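Acetolactate synthase isozyme 1 large subunit (Escherichia coli, PDB 6LPI) is the large subunit of an enzyme of the thiamine-diphosphate-dependent family and binds thiamine diphosphate, a magnesium ion and flavin-adenine dinucleotide. Local coordinates at residues 211-215 and 346-350; 261-265 and 546-550. All blocks are in the same frame, centred on the assembly; numbering follows the deposited sequence.

Contact 1 (211-215 and 346-350)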
ATOM      1  N   ALA B 211      23.457   9.698 -20.492  1.00 54.00           N
ATOM      2  CA  ALA B 211      23.922   8.783 -19.461  1.00 52.14           C
ATOM      3  C   ALA B 211      24.558   7.541 -20.081  1.00 56.49           C
ATOM      4  O   ALA B 211      24.048   7.001 -21.067  1.00 53.38           O
ATOM      5  CB  ALA B 211      22.766   8.389 -18.554  1.00 48.92           C
ATOM      6  N   LYS B 212      25.709   7.116 -19.529  1.00 61.50           N
ATOM      7  CA  LYS B 212      26.352   5.905 -20.048  1.00 59.20           C
ATOM      8  C   LYS B 212      25.624   4.643 -19.589  1.00 58.80           C
ATOM      9  O   LYS B 212      25.458   3.704 -20.377  1.00 71.47           O
ATOM     10  CB  LYS B 212      27.822   5.804 -19.596  1.00 64.55           C
ATOM     11  CG  LYS B 212      28.685   7.090 -19.615  1.00 78.37           C
ATOM     12  CD  LYS B 212      30.127   6.906 -18.979  1.00 84.37           C
ATOM     13  CE  LYS B 212      30.235   7.334 -17.464  1.00 82.71           C
ATOM     14  NZ  LYS B 212      31.645   7.373 -16.864  1.00 73.55           N
ATOM     15  N   ARG B 213      25.130   4.610 -18.350  1.00 52.30           N
ATOM     16  CA  ARG B 213      24.608   3.377 -17.741  1.00 57.06           C
ATOM     17  C   ARG B 213      23.362   3.664 -16.906  1.00 57.48           C
ATOM     18  O   ARG B 213      23.372   3.542 -15.674  1.00 59.97           O
ATOM     19  CB  ARG B 213      25.682   2.684 -16.892  1.00 47.62           C
ATOM     20  CG  ARG B 213      27.005   2.435 -17.599  1.00 44.49           C
ATOM     21  CD  ARG B 213      27.926   1.527 -16.788  1.00 49.26           C
ATOM     22  NE  ARG B 213      28.390   2.162 -15.555  1.00 56.65           N
ATOM     23  CZ  ARG B 213      29.419   2.999 -15.478  1.00 61.02           C
ATOM     24  NH1 ARG B 213      30.107   3.305 -16.570  1.00 52.12           N
ATOM     25  NH2 ARG B 213      29.752   3.536 -14.306  1.00 69.29           N
ATOM     26  N   PRO B 214      22.256   4.013 -17.545  1.00 51.48           N
ATOM     27  CA  PRO B 214      21.045   4.299 -16.777  1.00 56.16           C
ATOM     28  C   PRO B 214      20.267   3.037 -16.442  1.00 57.11           C
ATOM     29  O   PRO B 214      20.308   2.026 -17.148  1.00 59.43           O
ATOM     30  CB  PRO B 214      20.239   5.186 -17.735  1.00 59.53           C
ATOM     31  CG  PRO B 214      20.577   4.617 -19.083  1.00 62.86           C
ATOM     32  CD  PRO B 214      22.020   4.127 -18.994  1.00 57.60           C
ATOM     33  N   VAL B 215      19.549   3.116 -15.326  1.00 42.67           N
ATOM     34  CA  VAL B 215      18.588   2.093 -14.952  1.00 44.95           C
ATOM     35  C   VAL B 215      17.301   2.799 -14.588  1.00 49.74           C
ATOM     36  O   VAL B 215      17.310   3.933 -14.089  1.00 42.11           O
ATOM     37  CB  VAL B 215      19.040   1.180 -13.792  1.00 35.85           C
ATOM     38  CG1 VAL B 215      20.491   0.772 -13.934  1.00 37.00           C
ATOM     39  CG2 VAL B 215      18.722   1.812 -12.469  1.00 42.70           C
ATOM     40  N   TRP B 346      26.403  -1.091 -22.579  1.00 59.35           N
ATOM     41  CA  TRP B 346      25.832  -1.206 -21.248  1.00 56.99           C
ATOM     42  C   TRP B 346      25.065  -2.512 -21.130  1.00 68.36           C
ATOM     43  O   TRP B 346      25.200  -3.226 -20.134  1.00 67.65           O
ATOM     44  CB  TRP B 346      24.974   0.034 -20.971  1.00 55.17           C
ATOM     45  CG  TRP B 346      24.049   0.114 -19.754  1.00 59.88           C
ATOM     46  CD1 TRP B 346      22.762   0.584 -19.749  1.00 59.48           C
ATOM     47  CD2 TRP B 346      24.337  -0.253 -18.389  1.00 55.56           C
ATOM     48  NE1 TRP B 346      22.248   0.561 -18.479  1.00 49.70           N
ATOM     49  CE2 TRP B 346      23.183   0.040 -17.626  1.00 49.39           C
ATOM     50  CE3 TRP B 346      25.449  -0.803 -17.740  1.00 51.57           C
ATOM     51  CZ2 TRP B 346      23.113  -0.197 -16.253  1.00 47.78           C
ATOM     52  CZ3 TRP B 346      25.377  -1.034 -16.388  1.00 50.04           C
ATOM     53  CH2 TRP B 346      24.217  -0.731 -15.653  1.00 48.15           C
ATOM     54  N   HIS B 347      24.386  -2.923 -22.205  1.00 68.51           N
ATOM     55  CA  HIS B 347      23.703  -4.207 -22.154  1.00 59.43           C
ATOM     56  C   HIS B 347      24.690  -5.356 -22.070  1.00 60.97           C
ATOM     57  O   HIS B 347      24.442  -6.313 -21.331  1.00 68.16           O
ATOM     58  CB  HIS B 347      22.763  -4.390 -23.341  1.00 60.95           C
ATOM     59  CG  HIS B 347      21.441  -3.721 -23.150  1.00 71.93           C
ATOM     60  ND1 HIS B 347      20.915  -2.823 -24.054  1.00 75.89           N
ATOM     61  CD2 HIS B 347      20.571  -3.764 -22.113  1.00 73.26           C
ATOM     62  CE1 HIS B 347      19.763  -2.366 -23.596  1.00 72.70           C
ATOM     63  NE2 HIS B 347      19.534  -2.917 -22.418  1.00 72.62           N
ATOM     64  N   GLN B 348      25.814  -5.296 -22.803  1.00 62.80           N
ATOM     65  CA  GLN B 348      26.804  -6.364 -22.633  1.00 67.94           C
ATOM     66  C   GLN B 348      27.264  -6.439 -21.191  1.00 71.45           C
ATOM     67  O   GLN B 348      27.560  -7.531 -20.687  1.00 73.86           O
ATOM     68  CB  GLN B 348      28.036  -6.206 -23.524  1.00 66.51           C
ATOM     69  CG  GLN B 348      27.887  -5.469 -24.814  1.00 76.93           C
ATOM     70  CD  GLN B 348      29.251  -5.225 -25.471  1.00 92.34           C
ATOM     71  OE1 GLN B 348      30.271  -5.776 -25.043  1.00 89.24           O
ATOM     72  NE2 GLN B 348      29.269  -4.389 -26.511  1.00102.34           N
ATOM     73  N   LEU B 349      27.342  -5.290 -20.519  1.00 70.81           N
ATOM     74  CA  LEU B 349      27.752  -5.305 -19.124  1.00 67.90           C
ATOM     75  C   LEU B 349      26.676  -5.911 -18.245  1.00 73.20           C
ATOM     76  O   LEU B 349      26.976  -6.702 -17.337  1.00 81.06           O
ATOM     77  CB  LEU B 349      28.108  -3.883 -18.688  1.00 64.80           C
ATOM     78  CG  LEU B 349      28.382  -3.599 -17.213  1.00 65.90           C
ATOM     79  CD1 LEU B 349      29.373  -4.613 -16.616  1.00 56.91           C
ATOM     80  CD2 LEU B 349      28.923  -2.161 -17.093  1.00 64.95           C
ATOM     81  N   VAL B 350      25.415  -5.593 -18.533  1.00 70.85           N
ATOM     82  CA  VAL B 350      24.324  -6.189 -17.768  1.00 70.64           C
ATOM     83  C   VAL B 350      24.375  -7.704 -17.900  1.00 72.84           C
ATOM     84  O   VAL B 350      24.425  -8.437 -16.903  1.00 76.42           O
ATOM     85  CB  VAL B 350      22.960  -5.645 -18.234  1.00 69.70           C
ATOM     86  CG1 VAL B 350      21.802  -6.273 -17.433  1.00 72.58           C
ATOM     87  CG2 VAL B 350      22.913  -4.123 -18.168  1.00 69.79           C
TER
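The indole of Trp-346 lies between Arg-213 on one face and Val-350, from its own helix, on the other. Arg-213 CB stands 3.5 Å from the centroid of the six-membered ring and only 9° off its normal, a CH-pi contact over the centre; Val-350 CG2 sits 4.0 Å above the opposite face. At the ring edge, in plane, come Val-215 CG1, 3.6 Å from Trp-346 CZ2, and Leu-349 CD2. Trp-346 holds CG anti to its backbone N (chi1 170°), which carries the indole off helix 344-354 and against residues 213-215. The arginine chain crosses the indole at about a right angle, bringing Arg-213 CD within 3.5 Å of Trp-346 CE3 and 3.8 Å of Leu-349 CD2. Its guanidinium is steeply inclined to the indole, with Trp-346 CZ3 near its edge, and NE is bonded to the backbone O of Glu-275. Pro-214 contributes its ring carbon CD, 3.7 Å from Trp-346 CD1, and its carbonyl. Pro-214 O receives the single hydrogen bond between the segments, from Trp-346 NE1 at 2.8 Å with an N-H...O angle of 147°; the donor is tilted out of the carbonyl plane. Both carboxylate oxygens of Asp-277 hold the backbone at 212-213, through the N of Lys-212 and of Arg-213. The contact thus fastens helix 344-354 to the 211-215 segment leading into the parallel sheet of the central domain: the indole N-H finds an acceptor in buried surroundings and fixes the rotation of the ring, while carbon atoms cover both ring faces.

Contact 2 (261-265 and 546-550). With FAD (flavin-adenine dinucleotide), chain I.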
ATOM      1  N   LEU B 261      14.749  -5.684  -7.320  1.00 54.46           N
ATOM      2  CA  LEU B 261      15.949  -5.325  -6.581  1.00 56.85           C
ATOM      3  C   LEU B 261      15.739  -5.443  -5.069  1.00 51.20           C
ATOM      4  O   LEU B 261      14.617  -5.558  -4.574  1.00 49.06           O
ATOM      5  CB  LEU B 261      16.369  -3.908  -6.951  1.00 53.15           C
ATOM      6  CG  LEU B 261      15.665  -2.831  -6.147  1.00 49.77           C
ATOM      7  CD1 LEU B 261      16.297  -1.482  -6.422  1.00 48.00           C
ATOM      8  CD2 LEU B 261      14.188  -2.815  -6.503  1.00 53.03           C
ATOM      9  N   GLY B 262      16.843  -5.439  -4.330  1.00 51.37           N
ATOM     10  CA  GLY B 262      16.720  -5.257  -2.898  1.00 49.40           C
ATOM     11  C   GLY B 262      16.996  -6.445  -2.001  1.00 36.23           C
ATOM     12  O   GLY B 262      17.777  -7.324  -2.338  1.00 37.63           O
ATOM     13  N   MET B 263      16.299  -6.481  -0.863  1.00 42.96           N
ATOM     14  CA  MET B 263      16.676  -7.349   0.251  1.00 43.98           C
ATOM     15  C   MET B 263      16.742  -8.793  -0.183  1.00 44.74           C
ATOM     16  O   MET B 263      17.660  -9.526   0.194  1.00 54.81           O
ATOM     17  CB  MET B 263      15.668  -7.190   1.391  1.00 54.65           C
ATOM     18  CG  MET B 263      15.519  -8.388   2.317  1.00 61.69           C
ATOM     19  SD  MET B 263      15.118  -7.939   4.044  1.00 58.72           S
ATOM     20  CE  MET B 263      13.461  -7.349   3.959  1.00 63.70           C
ATOM     21  N   HIS B 264      15.736  -9.232  -0.925  1.00 50.46           N
ATOM     22  CA  HIS B 264      15.680 -10.562  -1.506  1.00 48.73           C
ATOM     23  C   HIS B 264      15.621 -10.498  -3.027  1.00 48.58           C
ATOM     24  O   HIS B 264      15.131 -11.433  -3.672  1.00 54.53           O
ATOM     25  CB  HIS B 264      14.468 -11.301  -0.945  1.00 53.71           C
ATOM     26  CG  HIS B 264      14.605 -11.694   0.491  1.00 52.73           C
ATOM     27  ND1 HIS B 264      13.826 -11.141   1.483  1.00 51.57           N
ATOM     28  CD2 HIS B 264      15.377 -12.628   1.094  1.00 54.24           C
ATOM     29  CE1 HIS B 264      14.140 -11.688   2.645  1.00 53.35           C
ATOM     30  NE2 HIS B 264      15.074 -12.598   2.436  1.00 56.72           N
ATOM     31  N   GLY B 265      16.098  -9.412  -3.623  1.00 44.43           N
ATOM     32  CA  GLY B 265      16.057  -9.321  -5.060  1.00 42.77           C
ATOM     33  C   GLY B 265      17.082 -10.258  -5.689  1.00 49.98           C
ATOM     34  O   GLY B 265      17.708 -11.097  -5.039  1.00 54.24           O
ATOM     35  N   VAL B 546      15.273 -18.342   1.675  1.00 68.32           N
ATOM     36  CA  VAL B 546      15.064 -17.371   0.604  1.00 62.45           C
ATOM     37  C   VAL B 546      16.406 -16.710   0.354  1.00 65.61           C
ATOM     38  O   VAL B 546      16.915 -15.980   1.207  1.00 65.04           O
ATOM     39  CB  VAL B 546      13.980 -16.340   0.944  1.00 56.61           C
ATOM     40  CG1 VAL B 546      13.688 -15.492  -0.263  1.00 52.95           C
ATOM     41  CG2 VAL B 546      12.710 -17.050   1.372  1.00 55.17           C
ATOM     42  N   TYR B 547      17.002 -17.011  -0.791  1.00 72.22           N
ATOM     43  CA  TYR B 547      18.282 -16.439  -1.167  1.00 66.90           C
ATOM     44  C   TYR B 547      18.167 -15.730  -2.514  1.00 68.41           C
ATOM     45  O   TYR B 547      17.378 -16.133  -3.374  1.00 73.56           O
ATOM     46  CB  TYR B 547      19.381 -17.512  -1.231  1.00 59.39           C
ATOM     47  CG  TYR B 547      19.876 -17.987   0.128  1.00 65.98           C
ATOM     48  CD1 TYR B 547      20.119 -17.087   1.167  1.00 63.43           C
ATOM     49  CD2 TYR B 547      20.119 -19.347   0.369  1.00 69.91           C
ATOM     50  CE1 TYR B 547      20.574 -17.528   2.411  1.00 59.13           C
ATOM     51  CE2 TYR B 547      20.587 -19.792   1.606  1.00 67.64           C
ATOM     52  CZ  TYR B 547      20.810 -18.879   2.622  1.00 62.07           C
ATOM     53  OH  TYR B 547      21.264 -19.333   3.843  1.00 63.85           O
ATOM     54  N   PRO B 548      18.929 -14.657  -2.720  1.00 62.64           N
ATOM     55  CA  PRO B 548      19.813 -14.104  -1.688  1.00 62.91           C
ATOM     56  C   PRO B 548      19.075 -13.238  -0.667  1.00 64.75           C
ATOM     57  O   PRO B 548      17.937 -12.828  -0.894  1.00 56.81           O
ATOM     58  CB  PRO B 548      20.825 -13.291  -2.492  1.00 61.52           C
ATOM     59  CG  PRO B 548      20.123 -12.928  -3.757  1.00 63.10           C
ATOM     60  CD  PRO B 548      19.082 -13.987  -4.022  1.00 61.11           C
ATOM     61  N   MET B 549      19.720 -13.025   0.479  1.00 74.74           N
ATOM     62  CA  MET B 549      19.222 -12.147   1.528  1.00 71.16           C
ATOM     63  C   MET B 549      20.234 -11.038   1.817  1.00 69.70           C
ATOM     64  O   MET B 549      21.446 -11.281   1.859  1.00 66.70           O
ATOM     65  CB  MET B 549      18.932 -12.944   2.801  1.00 70.77           C
ATOM     66  CG  MET B 549      18.439 -12.079   3.940  1.00 78.25           C
ATOM     67  SD  MET B 549      18.326 -12.964   5.499  1.00 82.86           S
ATOM     68  CE  MET B 549      16.612 -12.692   5.960  1.00 82.46           C
ATOM     69  N   VAL B 550      19.742  -9.818   2.000  1.00 70.24           N
ATOM     70  CA  VAL B 550      20.559  -8.705   2.489  1.00 67.41           C
ATOM     71  C   VAL B 550      20.330  -8.578   3.981  1.00 68.21           C
ATOM     72  O   VAL B 550      19.193  -8.299   4.412  1.00 63.67           O
ATOM     73  CB  VAL B 550      20.237  -7.382   1.771  1.00 59.24           C
ATOM     74  CG1 VAL B 550      21.178  -6.297   2.248  1.00 59.19           C
ATOM     75  CG2 VAL B 550      20.338  -7.537   0.259  1.00 57.27           C
TER
HETATM   76  PA  FAD I 601       5.143   2.139  -2.653  1.00 49.30           P
HETATM   77  O1A FAD I 601       4.455   1.022  -3.335  1.00 61.06           O
HETATM   78  O2A FAD I 601       4.632   2.533  -1.292  1.00 42.99           O
HETATM   79  O5B FAD I 601       5.007   3.289  -3.728  1.00 31.13           O
HETATM   80  C5B FAD I 601       4.265   4.495  -3.455  1.00 26.37           C
HETATM   81  C4B FAD I 601       5.063   5.646  -4.004  1.00 39.26           C
HETATM   82  O4B FAD I 601       4.604   5.988  -5.339  1.00 39.34           O
HETATM   83  C3B FAD I 601       4.960   6.933  -3.193  1.00 42.90           C
HETATM   84  O3B FAD I 601       6.231   7.585  -3.212  1.00 35.96           O
HETATM   85  C2B FAD I 601       3.841   7.678  -3.930  1.00 37.87           C
HETATM   86  O2B FAD I 601       3.821   9.081  -3.713  1.00 36.12           O
HETATM   87  C1B FAD I 601       4.235   7.353  -5.363  1.00 39.37           C
HETATM   88  N9A FAD I 601       3.188   7.538  -6.354  1.00 48.78           N
HETATM   89  C8A FAD I 601       1.925   7.012  -6.349  1.00 51.45           C
HETATM   90  N7A FAD I 601       1.204   7.339  -7.398  1.00 49.01           N
HETATM   91  C5A FAD I 601       2.057   8.138  -8.145  1.00 52.96           C
HETATM   92  C6A FAD I 601       1.897   8.815  -9.372  1.00 54.22           C
HETATM   93  N6A FAD I 601       0.775   8.792 -10.095  1.00 59.58           N
HETATM   94  N1A FAD I 601       2.943   9.537  -9.831  1.00 45.10           N
HETATM   95  C2A FAD I 601       4.068   9.572  -9.110  1.00 43.71           C
HETATM   96  N3A FAD I 601       4.336   8.971  -7.950  1.00 52.35           N
HETATM   97  C4A FAD I 601       3.282   8.270  -7.513  1.00 55.12           C
HETATM   98  N1  FAD I 601      10.710  -4.445  -1.539  1.00 39.84           N
HETATM   99  C2  FAD I 601      11.727  -4.422  -2.445  1.00 36.53           C
HETATM  100  O2  FAD I 601      11.809  -3.533  -3.283  1.00 41.56           O
HETATM  101  N3  FAD I 601      12.684  -5.422  -2.440  1.00 35.36           N
HETATM  102  C4  FAD I 601      12.727  -6.495  -1.576  1.00 39.11           C
HETATM  103  O4  FAD I 601      13.628  -7.326  -1.671  1.00 40.82           O
HETATM  104  C4X FAD I 601      11.644  -6.507  -0.604  1.00 41.19           C
HETATM  105  N5  FAD I 601      11.596  -7.493   0.266  1.00 39.88           N
HETATM  106  C5X FAD I 601      10.547  -7.505   1.178  1.00 41.61           C
HETATM  107  C6  FAD I 601      10.468  -8.547   2.104  1.00 36.33           C
HETATM  108  C7  FAD I 601       9.425  -8.605   3.028  1.00 42.11           C
HETATM  109  C7M FAD I 601       9.375  -9.730   4.025  1.00 37.82           C
HETATM  110  C8  FAD I 601       8.444  -7.599   3.032  1.00 43.90           C
HETATM  111  C8M FAD I 601       7.312  -7.626   4.031  1.00 36.76           C
HETATM  112  C9  FAD I 601       8.522  -6.559   2.109  1.00 44.62           C
HETATM  113  C9A FAD I 601       9.566  -6.499   1.194  1.00 45.54           C
HETATM  114  N10 FAD I 601       9.666  -5.458   0.246  1.00 50.46           N
HETATM  115  C10 FAD I 601      10.686  -5.432  -0.666  1.00 47.09           C
HETATM  116  C1' FAD I 601       8.673  -4.385   0.201  1.00 40.07           C
HETATM  117  C2' FAD I 601       9.134  -3.127   0.920  1.00 32.26           C
HETATM  118  O2' FAD I 601       8.878  -3.237   2.320  1.00 36.00           O
HETATM  119  C3' FAD I 601       8.363  -1.924   0.379  1.00 34.51           C
HETATM  120  O3' FAD I 601       6.964  -2.149   0.524  1.00 46.66           O
HETATM  121  C4' FAD I 601       8.647  -1.598  -1.083  1.00 32.91           C
HETATM  122  O4' FAD I 601      10.026  -1.834  -1.344  1.00 42.92           O
HETATM  123  C5' FAD I 601       8.304  -0.168  -1.428  1.00 37.02           C
HETATM  124  O5' FAD I 601       8.159  -0.050  -2.855  1.00 46.27           O
HETATM  125  P   FAD I 601       7.736   1.300  -3.498  1.00 90.95           P
HETATM  126  O1P FAD I 601       8.933   2.251  -3.476  1.00 83.80           O
HETATM  127  O2P FAD I 601       7.139   1.048  -4.689  1.00 44.72           O
HETATM  128  O3P FAD I 601       6.685   1.813  -2.476  1.00 61.25           O
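Met-263 O is met by three groups from 546-550. Val-550 N donates a hydrogen bond to Met-263 O at 2.8 Å, in the carbonyl plane but bent (137° at the hydrogen); the CA-H of Met-549 also approaches, with Met-549 CA 3.3 Å from Met-263 O, and the methyl CG2 of Val-550 lies against the same oxygen. Pro-548, joined to Tyr-547 by a cis peptide bond, points its own carbonyl back at 261-265: the CA-H of His-264 is directed at Pro-548 O, and His-264 CD2 reaches Pro-548 O at 3.2 Å with the oxygen near the plane at the imidazole edge. His-264 keeps CG anti to its carbonyl carbon (chi1 -71°), which lays the ring among the side chains of the partner loop. Val-546 crosses it at about a right angle, CG1 coming within 3.6 Å of His-264 CD2, while Met-549 runs alongside and brings CG to 3.7 Å from His-264 NE2. Residues 262-265 form a type I turn, and Gly-265 O packs on the proline ring. Gln-400 NE2 bonds to the backbone O of both His-264 and Tyr-547, bridging the two loops from helix 393-401. The other side of 261-265 holds the flavin: FAD N3 donates to Leu-261 O at 2.9 Å, nearly straight (168°), and His-264 N donates to FAD O4, also at 2.9 Å. Met-263 bends so that its CE lies 3.7 Å from FAD C6. Gly-262, at backbone angles that by themselves call for glycine, faces the flavin with no side chain. The backbone of one short loop thus serves both the flavin and 546-550, among other partners: it meets the donor and acceptor edge of the flavin, while 546-550 packs on the side away from the flavin and hydrogen-bonds to it at Met-263 O.

Overall arrangement
Both contacts begin in the central domain, whose parallel sheet carries 214-218 and 257-260: contact 1 involves the segment leading into the first strand, contact 2 the loop beyond the end of the second. Helix 267-273 touches both. Contact 1 is peripheral, its centre about 30 Å from the chain's centre, and partly buried; it relies on one indole with carbon over both faces and a single side-chain-to-backbone bond. Contact 2, its centre about 19 Å from the chain's centre, is buried and combines one backbone-to-backbone hydrogen bond and CA-H...O contacts with apolar side chains round an imidazole; its 261-265 loop also binds FAD, and thiamine diphosphate is about 7 Å from the side chain of Val-546. The segments of the two contacts alternate along the chain without touching.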